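Local coordinates for protein putative tautomerase (Streptomyces achromogenes, PDB 3RY0) that is a putative tautomerase, a small beta-alpha-beta protein of the tautomerase family that assembles as six chains, at residues P1-T6 with E36-I41; L7-S12 with T45-W50. All coordinates share one frame; numbering follows the deposited sequence.

Contact 1 (P1-T6 with E36-I41); sequences PLIRVT and EAVRVI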
loop_
_atom_site.group_PDB
_atom_site.type_symbol
_atom_site.label_atom_id
_atom_site.label_comp_id
_atom_site.label_asym_id
_atom_site.label_seq_id
_atom_site.Cartn_x
_atom_site.Cartn_y
_atom_site.Cartn_z
ATOM N N PRO A 1 15.575 0.371 -0.712
ATOM C CA PRO A 1 14.202 0.324 -1.335
ATOM C C PRO A 1 13.318 -0.692 -0.636
ATOM O O PRO A 1 13.797 -1.622 0.048
ATOM C CB PRO A 1 14.471 -0.054 -2.769
ATOM C CG PRO A 1 15.949 -0.114 -2.962
ATOM C CD PRO A 1 16.642 0.028 -1.674
ATOM N N LEU A 2 11.990 -0.590 -0.825
ATOM C CA LEU A 2 10.999 -1.449 -0.262
ATOM C C LEU A 2 10.262 -2.176 -1.349
ATOM O O LEU A 2 9.708 -1.522 -2.265
ATOM C CB LEU A 2 9.900 -0.659 0.653
ATOM C CG LEU A 2 8.805 -1.657 1.182
ATOM C CD1 LEU A 2 9.348 -2.690 2.151
ATOM C CD2 LEU A 2 7.463 -1.110 1.870
ATOM N N ILE A 3 10.226 -3.465 -1.267
ATOM C CA ILE A 3 9.521 -4.285 -2.261
ATOM C C ILE A 3 8.342 -4.987 -1.583
ATOM O O ILE A 3 8.564 -5.792 -0.643
ATOM C CB ILE A 3 10.473 -5.345 -2.883
ATOM C CG1 ILE A 3 11.594 -4.656 -3.586
ATOM C CG2 ILE A 3 9.695 -6.248 -3.879
ATOM C CD1 ILE A 3 12.760 -5.654 -4.025
ATOM N N ARG A 4 7.109 -4.692 -1.968
ATOM C CA ARG A 4 5.935 -5.316 -1.337
ATOM C C ARG A 4 5.354 -6.233 -2.376
ATOM O O ARG A 4 4.936 -5.758 -3.445
ATOM C CB ARG A 4 4.890 -4.286 -0.933
ATOM C CG ARG A 4 3.864 -4.859 0.010
ATOM C CD ARG A 4 3.008 -3.712 0.761
ATOM N NE ARG A 4 2.911 -4.101 2.195
ATOM C CZ ARG A 4 3.363 -3.473 3.302
ATOM N NH1 ARG A 4 3.117 -4.120 4.411
ATOM N NH2 ARG A 4 3.932 -2.187 3.442
ATOM N N VAL A 5 5.236 -7.515 -2.048
ATOM C CA VAL A 5 4.723 -8.485 -2.998
ATOM C C VAL A 5 3.347 -8.925 -2.519
ATOM O O VAL A 5 3.173 -9.251 -1.309
ATOM C CB VAL A 5 5.620 -9.723 -3.033
ATOM C CG1 VAL A 5 5.138 -10.822 -4.015
ATOM C CG2 VAL A 5 7.026 -9.332 -3.275
ATOM N N THR A 6 2.387 -9.002 -3.442
ATOM C CA THR A 6 1.093 -9.574 -3.080
ATOM C C THR A 6 0.911 -10.886 -3.897
ATOM O O THR A 6 0.948 -10.827 -5.120
ATOM C CB THR A 6 0.002 -8.559 -3.479
ATOM O OG1 THR A 6 0.235 -7.291 -2.845
ATOM C CG2 THR A 6 -1.400 -9.057 -2.990
ATOM N N GLU A 36 21.635 -5.277 2.056
ATOM C CA GLU A 36 21.135 -4.998 3.372
ATOM C C GLU A 36 20.213 -3.761 3.365
ATOM O O GLU A 36 19.493 -3.505 4.394
ATOM C CB GLU A 36 22.331 -4.749 4.285
ATOM C CG GLU A 36 21.873 -4.500 5.721
ATOM C CD GLU A 36 21.422 -5.792 6.495
ATOM O OE1 GLU A 36 21.485 -6.951 5.967
ATOM O OE2 GLU A 36 21.133 -5.639 7.698
ATOM N N ALA A 37 20.222 -2.969 2.305
ATOM C CA ALA A 37 19.310 -1.840 2.202
ATOM C C ALA A 37 17.995 -2.206 1.535
ATOM O O ALA A 37 17.103 -1.323 1.383
ATOM C CB ALA A 37 20.005 -0.733 1.363
ATOM N N VAL A 38 17.855 -3.464 1.062
ATOM C CA VAL A 38 16.583 -3.892 0.408
ATOM C C VAL A 38 15.747 -4.666 1.380
ATOM O O VAL A 38 16.208 -5.604 2.023
ATOM C CB VAL A 38 16.924 -4.792 -0.779
ATOM C CG1 VAL A 38 15.656 -5.289 -1.498
ATOM C CG2 VAL A 38 17.945 -4.130 -1.735
ATOM N N ARG A 39 14.499 -4.153 1.504
ATOM C CA ARG A 39 13.507 -4.858 2.313
ATOM C C ARG A 39 12.406 -5.419 1.450
ATOM O O ARG A 39 11.964 -4.728 0.496
ATOM C CB ARG A 39 12.872 -3.944 3.436
ATOM C CG ARG A 39 13.887 -3.679 4.502
ATOM C CD ARG A 39 13.411 -2.538 5.514
ATOM N NE ARG A 39 14.331 -2.566 6.627
ATOM C CZ ARG A 39 15.573 -2.157 6.557
ATOM N NH1 ARG A 39 15.978 -1.417 5.544
ATOM N NH2 ARG A 39 16.391 -2.389 7.603
ATOM N N VAL A 40 11.954 -6.619 1.738
ATOM C CA VAL A 40 10.843 -7.243 1.013
ATOM C C VAL A 40 9.819 -7.659 2.017
ATOM O O VAL A 40 10.130 -8.360 3.044
ATOM C CB VAL A 40 11.324 -8.507 0.227
ATOM C CG1 VAL A 40 10.198 -9.045 -0.647
ATOM C CG2 VAL A 40 12.527 -8.234 -0.684
ATOM N N ILE A 41 8.547 -7.321 1.767
ATOM C CA ILE A 41 7.439 -7.765 2.582
ATOM C C ILE A 41 6.508 -8.604 1.656
ATOM O O ILE A 41 6.101 -8.095 0.572
ATOM C CB ILE A 41 6.583 -6.576 3.124
ATOM C CG1 ILE A 41 7.483 -5.602 3.877
ATOM C CG2 ILE A 41 5.389 -7.199 3.978
ATOM C CD1 ILE A 41 7.883 -6.007 5.264
HETATM O O HOH W 1 14.072 -0.041 3.022
#
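Over one face of the Arg4 guanidinium sits Ile41 CB, 4.3 Å above the plane and displaced toward the rim, while the Arg39 guanidinium has a water at its edge, in plane. The water makes two weak hydrogen bonds, accepting from Arg39 NH1 and donating to Pro1 O. Strands 2-6 and 39-41 belong to the parallel pair of the beta-alpha-beta unit of the tautomerase fold: their axes approach to 4.7 Å at 18°, and helix 13-31 makes the crossover between them. Bridges Leu2-Arg39, Ile3-Val40 and Arg4-Ile41 set the register. Four backbone hydrogen bonds hold it, from Arg39 N to Pro1 O, Ile3 N to Arg39 O, Ile41 N to Ile3 O and Val5 N to Ile41 O. The first is the straightest, at 178°.

Leu2, Arg4, Arg39 and Ile41 occupy one face of the sheet. The Arg4 and Ile41 side chains run alongside each other in the same direction, with Arg4 NH1 3.9 Å from Ile41 CG2. The bend at Arg4 chi3 swings NE out of an extended course, and the charge is paired with Glu43 through NE and with Glu43 of a third subunit through NH1. Leu2 CD1, placed by chi2 (66°), meets Ile41 CG1 at 3.9 Å. On the other face, which Val5 and Val40 help pack against helix 13-31, Val40 CG1 meets Val5 CG2 at 4.1 Å. Strand 2-6 also pairs antiparallel with a second subunit, extending the sheet. Near the N-terminal ends of both segments, on the face of Ile3 and Val40, Ile3 CD1 touches Val38 CG1 at 3.9 Å.

Contact 2 (L7-S12 with T45-W50); sequences LLEGRS and TPPERW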
loop_
_atom_site.group_PDB
_atom_site.type_symbol
_atom_site.label_atom_id
_atom_site.label_comp_id
_atom_site.label_asym_id
_atom_site.label_seq_id
_atom_site.Cartn_x
_atom_site.Cartn_y
_atom_site.Cartn_z
ATOM N N LEU A 7 0.728 -11.962 -3.169
ATOM C CA LEU A 7 0.617 -13.308 -3.759
ATOM C C LEU A 7 -0.603 -13.952 -3.331
ATOM O O LEU A 7 -1.025 -13.711 -2.238
ATOM C CB LEU A 7 1.705 -14.270 -3.190
ATOM C CG LEU A 7 3.167 -13.929 -3.364
ATOM C CD1 LEU A 7 4.037 -15.107 -2.855
ATOM C CD2 LEU A 7 3.445 -13.661 -4.900
ATOM N N LEU A 8 -1.172 -14.876 -4.105
ATOM C CA LEU A 8 -2.212 -15.774 -3.548
ATOM C C LEU A 8 -1.661 -16.677 -2.512
ATOM O O LEU A 8 -0.484 -17.185 -2.672
ATOM C CB LEU A 8 -2.791 -16.662 -4.617
ATOM C CG LEU A 8 -3.721 -15.997 -5.564
ATOM C CD1 LEU A 8 -3.930 -16.906 -6.851
ATOM C CD2 LEU A 8 -5.112 -15.769 -4.921
ATOM N N GLU A 9 -2.478 -16.993 -1.514
ATOM C CA GLU A 9 -2.212 -18.066 -0.567
ATOM C C GLU A 9 -1.859 -19.369 -1.278
ATOM O O GLU A 9 -2.290 -19.666 -2.370
ATOM C CB GLU A 9 -3.427 -18.283 0.409
ATOM C CG GLU A 9 -3.556 -17.247 1.481
ATOM C CD GLU A 9 -4.751 -17.440 2.413
ATOM O OE1 GLU A 9 -5.590 -18.350 2.163
ATOM O OE2 GLU A 9 -4.896 -16.680 3.365
ATOM N N GLY A 10 -1.041 -20.109 -0.546
ATOM C CA GLY A 10 -0.779 -21.482 -0.863
ATOM C C GLY A 10 0.622 -21.724 -1.396
ATOM O O GLY A 10 0.861 -22.837 -1.911
ATOM N N ARG A 11 1.543 -20.742 -1.360
ATOM C CA ARG A 11 2.920 -21.032 -1.868
ATOM C C ARG A 11 3.644 -21.716 -0.772
ATOM O O ARG A 11 3.370 -21.507 0.421
ATOM C CB ARG A 11 3.759 -19.781 -2.124
ATOM C CG ARG A 11 3.516 -19.031 -3.316
ATOM C CD ARG A 11 3.756 -19.879 -4.437
ATOM N NE ARG A 11 3.137 -19.352 -5.602
ATOM C CZ ARG A 11 3.394 -19.783 -6.820
ATOM N NH1 ARG A 11 4.269 -20.783 -6.998
ATOM N NH2 ARG A 11 2.751 -19.256 -7.861
ATOM N N SER A 12 4.647 -22.525 -1.112
ATOM C CA SER A 12 5.340 -23.172 -0.055
ATOM C C SER A 12 6.271 -22.211 0.671
ATOM O O SER A 12 6.713 -21.161 0.077
ATOM C CB SER A 12 6.232 -24.327 -0.605
ATOM O OG SER A 12 7.201 -23.835 -1.545
ATOM N N THR A 45 -2.851 -13.350 0.001
ATOM C CA THR A 45 -4.242 -13.030 -0.080
ATOM C C THR A 45 -5.030 -14.337 -0.346
ATOM O O THR A 45 -4.673 -15.083 -1.275
ATOM C CB THR A 45 -4.490 -12.050 -1.268
ATOM O OG1 THR A 45 -3.677 -10.860 -1.008
ATOM C CG2 THR A 45 -5.906 -11.723 -1.389
ATOM N N PRO A 46 -6.131 -14.578 0.398
ATOM C CA PRO A 46 -6.919 -15.784 0.094
ATOM C C PRO A 46 -7.626 -15.592 -1.229
ATOM O O PRO A 46 -7.960 -14.440 -1.632
ATOM C CB PRO A 46 -7.943 -15.852 1.217
ATOM C CG PRO A 46 -7.970 -14.683 1.861
ATOM C CD PRO A 46 -6.624 -13.839 1.578
ATOM N N PRO A 47 -7.918 -16.698 -1.944
ATOM C CA PRO A 47 -8.468 -16.547 -3.285
ATOM C C PRO A 47 -9.903 -15.991 -3.368
ATOM O O PRO A 47 -10.295 -15.542 -4.443
ATOM C CB PRO A 47 -8.420 -17.981 -3.881
ATOM C CG PRO A 47 -8.468 -18.860 -2.605
ATOM C CD PRO A 47 -7.564 -18.041 -1.575
ATOM N N GLU A 48 -10.595 -15.955 -2.240
ATOM C CA GLU A 48 -11.937 -15.364 -2.171
ATOM C C GLU A 48 -11.841 -13.876 -2.098
ATOM O O GLU A 48 -12.848 -13.185 -2.269
ATOM C CB GLU A 48 -12.693 -15.854 -0.916
ATOM C CG GLU A 48 -12.999 -17.320 -0.896
ATOM C CD GLU A 48 -11.855 -18.223 -0.579
ATOM O OE1 GLU A 48 -10.824 -17.747 0.018
ATOM O OE2 GLU A 48 -12.013 -19.408 -0.989
ATOM N N ARG A 49 -10.630 -13.317 -1.890
ATOM C CA ARG A 49 -10.472 -11.875 -1.696
ATOM C C ARG A 49 -9.641 -11.257 -2.779
ATOM O O ARG A 49 -9.246 -10.057 -2.698
ATOM C CB ARG A 49 -9.898 -11.587 -0.323
ATOM C CG ARG A 49 -10.817 -11.990 0.784
ATOM C CD ARG A 49 -10.301 -11.486 2.137
ATOM N NE ARG A 49 -11.145 -12.059 3.189
ATOM C CZ ARG A 49 -10.714 -12.416 4.405
ATOM N NH1 ARG A 49 -9.421 -12.313 4.725
ATOM N NH2 ARG A 49 -11.577 -12.947 5.276
ATOM N N TRP A 50 -9.397 -11.955 -3.881
ATOM C CA TRP A 50 -8.654 -11.481 -5.053
ATOM C C TRP A 50 -9.572 -11.594 -6.186
ATOM O O TRP A 50 -10.042 -12.736 -6.462
ATOM C CB TRP A 50 -7.412 -12.338 -5.231
ATOM C CG TRP A 50 -6.458 -11.867 -6.281
ATOM C CD1 TRP A 50 -6.700 -11.523 -7.607
ATOM C CD2 TRP A 50 -5.040 -11.683 -6.105
ATOM N NE1 TRP A 50 -5.549 -11.151 -8.263
ATOM C CE2 TRP A 50 -4.502 -11.241 -7.335
ATOM C CE3 TRP A 50 -4.155 -11.964 -5.037
ATOM C CZ2 TRP A 50 -3.138 -10.989 -7.502
ATOM C CZ3 TRP A 50 -2.822 -11.669 -5.223
ATOM C CH2 TRP A 50 -2.335 -11.169 -6.416
#
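Leu8 and Thr45 form a parallel bridge with CA atoms 4.9 Å apart, flanked by hydrogen bonds from Thr45 N to Leu7 O and from Glu9 N to Thr45 O; in the second the donor stands 46° out of the carbonyl plane. Beyond the bridge the Leu8 and Thr45 side chains part company. Leu8 CG, anti to its carbonyl carbon (chi1 -74°), stands 4.1 Å above one face of the Trp50 ring, toward the rim, and CD2 approaches Trp50 CE3 at 3.9 Å. The same CD2 reaches Pro47 CB at 4.1 Å, placing this methyl between the indole and the proline. Here the parallel pair of the beta-alpha-beta unit comes to its end: strand 2-8 passes into the loop before helix 13-31, strand 39-45 into a turn closed by the bond from Arg49 N to Pro46 O. Helix 57-62 adds Val57, which touches both Leu8 and Trp50, and Trp50 joins an antiparallel ladder with a fifth subunit. On the solvent side the Glu9 side chain, extended beyond CG, crosses the Pro46 ring. Its carboxylate meets the ring by van der Waals contact, with OE1 3.6 Å from Pro46 CB and OE2 3.8 Å from Pro46 CD.

Overall arrangement
Contacts 1 and 2 follow the same parallel strand pair, 2-8 with 39-45, from its start to its end; their centres lie 19 Å apart, on opposite sides of the chain's centre. Along the chain the segments alternate, 1-6, 7-12, 36-41, 45-50, with helix 13-31 between the first two and the last two. The contacts also meet directly, Thr6 CG2 lying 3.5 Å from Thr45 OG1 and Thr6 O lying 3.5 Å from Trp50 CH2. Strand 2-6 pairs with a second subunit and residues 39-41 with a third, while Trp50, on strand 50-52, pairs with a fifth, so sheet pairing links this chain to three neighbours in the six-chain assembly.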